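Local structure of protein ACDH-11, isoform b (Caenorhabditis elegans, 4Y9J) at residues Met361-Arg366 against Tyr559-Glu564. The protein belongs to the acyl-CoA dehydrogenase family and binds flavin-adenine dinucleotide, in an assembly of four chains. Residues are numbered along the deposited sequence; the frame is centred on the assembly and turned at random.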
ATOM      1  N   MET B 361      -9.753  36.124  11.662  1.00 36.82           N
ATOM      2  CA  MET B 361     -10.409  34.815  11.472  1.00 36.54           C
ATOM      3  C   MET B 361     -11.565  34.620  12.448  1.00 37.14           C
ATOM      4  O   MET B 361     -12.620  34.129  12.049  1.00 36.39           O
ATOM      5  CB  MET B 361      -9.402  33.674  11.624  1.00 35.85           C
ATOM      6  CG  MET B 361      -8.249  33.780  10.602  1.00 35.57           C
ATOM      7  SD  MET B 361      -6.782  32.796  10.997  1.00 38.92           S
ATOM      8  CE  MET B 361      -7.334  31.162  11.216  1.00 33.53           C
ATOM      9  N   GLU B 362     -11.372  35.028  13.692  1.00 36.48           N
ATOM     10  CA  GLU B 362     -12.383  34.938  14.680  1.00 39.30           C
ATOM     11  C   GLU B 362     -13.606  35.822  14.380  1.00 40.56           C
ATOM     12  O   GLU B 362     -14.712  35.387  14.527  1.00 42.67           O
ATOM     13  CB  GLU B 362     -11.774  35.213  16.048  1.00 40.62           C
ATOM     14  CG  GLU B 362     -12.797  35.116  17.143  1.00 43.95           C
ATOM     15  CD  GLU B 362     -13.301  33.695  17.340  1.00 43.82           C
ATOM     16  OE1 GLU B 362     -12.569  32.756  16.997  1.00 45.55           O
ATOM     17  OE2 GLU B 362     -14.430  33.539  17.839  1.00 45.09           O
ATOM     18  N   VAL B 363     -13.393  37.049  13.937  1.00 41.26           N
ATOM     19  CA  VAL B 363     -14.472  37.987  13.592  1.00 41.51           C
ATOM     20  C   VAL B 363     -15.341  37.408  12.457  1.00 41.44           C
ATOM     21  O   VAL B 363     -16.571  37.383  12.540  1.00 41.05           O
ATOM     22  CB  VAL B 363     -13.876  39.342  13.137  1.00 41.90           C
ATOM     23  CG1 VAL B 363     -14.925  40.234  12.453  1.00 43.80           C
ATOM     24  CG2 VAL B 363     -13.229  40.086  14.289  1.00 43.98           C
ATOM     25  N   ASP B 364     -14.685  36.879  11.422  1.00 39.49           N
ATOM     26  CA  ASP B 364     -15.394  36.358  10.266  1.00 39.81           C
ATOM     27  C   ASP B 364     -16.168  35.068  10.623  1.00 38.78           C
ATOM     28  O   ASP B 364     -17.236  34.835  10.109  1.00 41.55           O
ATOM     29  CB  ASP B 364     -14.409  36.094   9.102  1.00 41.05           C
ATOM     30  CG  ASP B 364     -13.943  37.383   8.394  1.00 48.05           C
ATOM     31  OD1 ASP B 364     -14.588  38.459   8.543  1.00 49.97           O
ATOM     32  OD2 ASP B 364     -12.926  37.259   7.625  1.00 50.62           O
ATOM     33  N   THR B 365     -15.624  34.264  11.521  1.00 36.99           N
ATOM     34  CA  THR B 365     -16.196  32.988  11.920  1.00 37.27           C
ATOM     35  C   THR B 365     -17.439  33.277  12.793  1.00 38.58           C
ATOM     36  O   THR B 365     -18.416  32.598  12.658  1.00 38.47           O
ATOM     37  CB  THR B 365     -15.155  32.166  12.697  1.00 36.35           C
ATOM     38  OG1 THR B 365     -14.060  31.788  11.800  1.00 35.17           O
ATOM     39  CG2 THR B 365     -15.762  30.939  13.236  1.00 37.86           C
ATOM     40  N   ARG B 366     -17.357  34.266  13.685  1.00 37.99           N
ATOM     41  CA  ARG B 366     -18.482  34.571  14.537  1.00 42.25           C
ATOM     42  C   ARG B 366     -19.684  35.028  13.728  1.00 42.76           C
ATOM     43  O   ARG B 366     -20.813  34.665  14.046  1.00 42.74           O
ATOM     44  CB  ARG B 366     -18.129  35.604  15.577  1.00 43.75           C
ATOM     45  CG  ARG B 366     -17.171  35.099  16.606  1.00 45.26           C
ATOM     46  CD  ARG B 366     -17.013  36.072  17.742  1.00 51.47           C
ATOM     47  NE  ARG B 366     -15.968  35.722  18.687  1.00 50.54           N
ATOM     48  CZ  ARG B 366     -15.870  36.273  19.895  1.00 52.46           C
ATOM     49  NH1 ARG B 366     -16.734  37.211  20.325  1.00 51.15           N
ATOM     50  NH2 ARG B 366     -14.880  35.890  20.679  1.00 53.27           N
ATOM     51  N   TYR B 559     -18.382  45.602  15.505  1.00 51.61           N
ATOM     52  CA  TYR B 559     -17.808  46.761  14.893  1.00 53.02           C
ATOM     53  C   TYR B 559     -16.857  46.404  13.741  1.00 52.20           C
ATOM     54  O   TYR B 559     -16.968  46.957  12.634  1.00 51.71           O
ATOM     55  CB  TYR B 559     -17.106  47.651  15.946  1.00 55.82           C
ATOM     56  CG  TYR B 559     -16.311  48.713  15.296  1.00 56.38           C
ATOM     57  CD1 TYR B 559     -16.918  49.856  14.857  1.00 57.59           C
ATOM     58  CD2 TYR B 559     -14.961  48.527  14.990  1.00 56.95           C
ATOM     59  CE1 TYR B 559     -16.237  50.838  14.218  1.00 58.89           C
ATOM     60  CE2 TYR B 559     -14.259  49.533  14.332  1.00 58.67           C
ATOM     61  CZ  TYR B 559     -14.924  50.695  13.961  1.00 60.87           C
ATOM     62  OH  TYR B 559     -14.304  51.747  13.292  1.00 64.70           O
ATOM     63  N   ARG B 560     -15.939  45.480  13.996  1.00 51.10           N
ATOM     64  CA  ARG B 560     -14.968  45.058  12.944  1.00 49.12           C
ATOM     65  C   ARG B 560     -15.633  44.389  11.757  1.00 47.63           C
ATOM     66  O   ARG B 560     -15.300  44.658  10.598  1.00 48.92           O
ATOM     67  CB  ARG B 560     -13.902  44.171  13.539  1.00 47.72           C
ATOM     68  CG  ARG B 560     -13.089  44.893  14.593  1.00 49.73           C
ATOM     69  CD  ARG B 560     -11.960  44.020  15.038  1.00 48.43           C
ATOM     70  NE  ARG B 560     -11.188  44.574  16.143  1.00 50.04           N
ATOM     71  CZ  ARG B 560     -10.039  44.065  16.582  1.00 48.40           C
ATOM     72  NH1 ARG B 560      -9.508  43.062  15.960  1.00 47.43           N
ATOM     73  NH2 ARG B 560      -9.394  44.599  17.607  1.00 49.48           N
ATOM     74  N   TYR B 561     -16.638  43.576  12.027  1.00 46.29           N
ATOM     75  CA  TYR B 561     -17.321  42.881  10.942  1.00 46.83           C
ATOM     76  C   TYR B 561     -18.037  43.928  10.085  1.00 45.70           C
ATOM     77  O   TYR B 561     -18.026  43.832   8.867  1.00 45.20           O
ATOM     78  CB  TYR B 561     -18.347  41.857  11.499  1.00 44.53           C
ATOM     79  CG  TYR B 561     -18.908  40.953  10.434  1.00 44.94           C
ATOM     80  CD1 TYR B 561     -19.943  41.375   9.615  1.00 44.20           C
ATOM     81  CD2 TYR B 561     -18.398  39.665  10.251  1.00 42.45           C
ATOM     82  CE1 TYR B 561     -20.427  40.548   8.607  1.00 44.21           C
ATOM     83  CE2 TYR B 561     -18.866  38.843   9.239  1.00 42.63           C
ATOM     84  CZ  TYR B 561     -19.905  39.302   8.441  1.00 42.80           C
ATOM     85  OH  TYR B 561     -20.355  38.511   7.442  1.00 41.80           O
ATOM     86  N   CYS B 562     -18.668  44.897  10.721  1.00 48.50           N
ATOM     87  CA  CYS B 562     -19.525  45.795   9.983  1.00 50.55           C
ATOM     88  C   CYS B 562     -18.780  46.981   9.359  1.00 52.92           C
ATOM     89  O   CYS B 562     -19.190  47.504   8.324  1.00 57.77           O
ATOM     90  CB  CYS B 562     -20.628  46.335  10.877  1.00 54.23           C
ATOM     91  SG  CYS B 562     -21.857  45.096  11.294  1.00 54.39           S
ATOM     92  N   CYS B 563     -17.761  47.482  10.033  1.00 51.93           N
ATOM     93  CA  CYS B 563     -17.177  48.727   9.625  1.00 53.57           C
ATOM     94  C   CYS B 563     -15.834  48.553   8.969  1.00 51.57           C
ATOM     95  O   CYS B 563     -15.340  49.503   8.451  1.00 51.95           O
ATOM     96  CB  CYS B 563     -16.999  49.633  10.823  1.00 54.87           C
ATOM     97  SG  CYS B 563     -18.632  50.075  11.506  1.00 60.28           S
ATOM     98  N   GLU B 564     -15.205  47.401   9.122  1.00 50.79           N
ATOM     99  CA  GLU B 564     -13.788  47.203   8.643  1.00 50.73           C
ATOM    100  C   GLU B 564     -13.639  46.330   7.434  1.00 50.82           C
ATOM    101  O   GLU B 564     -12.517  46.102   6.966  1.00 50.93           O
ATOM    102  CB  GLU B 564     -12.878  46.659   9.750  1.00 49.34           C
ATOM    103  CG  GLU B 564     -12.653  47.685  10.857  1.00 50.88           C
ATOM    104  CD  GLU B 564     -11.711  47.249  11.965  1.00 50.16           C
ATOM    105  OE1 GLU B 564     -11.347  46.086  12.037  1.00 53.68           O
ATOM    106  OE2 GLU B 564     -11.345  48.101  12.810  1.00 57.99           O
TER
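Arg560, whose aliphatic chain lies against Val363, has its guanidinium held by two carboxylates: NE pairs with Glu556, and NH1 with Asp583 of the second subunit, which places the contact near a subunit interface. A further salt bridge is internal to 361-366: Arg366 NE donates to Glu362 OE2 at 2.8 Å, nearly straight (166°) and through the carboxylate's anti lone pair. It spans one turn of the helix and does not reach across to 559-564. No hydrogen bond joins the two segments; the evidence for their contact is packing, with 188 Å² buried. Val363 points at the other helix, and its CG1 lies 3.8 Å from Tyr561 N, against the backbone. The same methyl is 3.9 Å from Tyr561 CB, while Val363 CG2 is 4.2 Å from Arg560 CD. A chi1 of -170° sets Tyr561 CG anti to its backbone N and brings the ring nearer to 361-366. There its edge meets a carbonyl near the ring plane, Tyr561 CD2 to Val363 O being 3.7 Å. Asp364 OD1 is a looser, oblique neighbour of this ring, and its salt bridge is with Lys360. The axes of 361-366 and 559-563 approach to 9.5 Å and cross at -80°. Helix 352-383, backed by helices 304-338 and 389-419, thus meets helix 552-563, with helix 524-545 packing on Tyr561, and so joins the acyl-CoA dehydrogenase C-terminal family region to the dehydrogenase 11 C-terminal-like region.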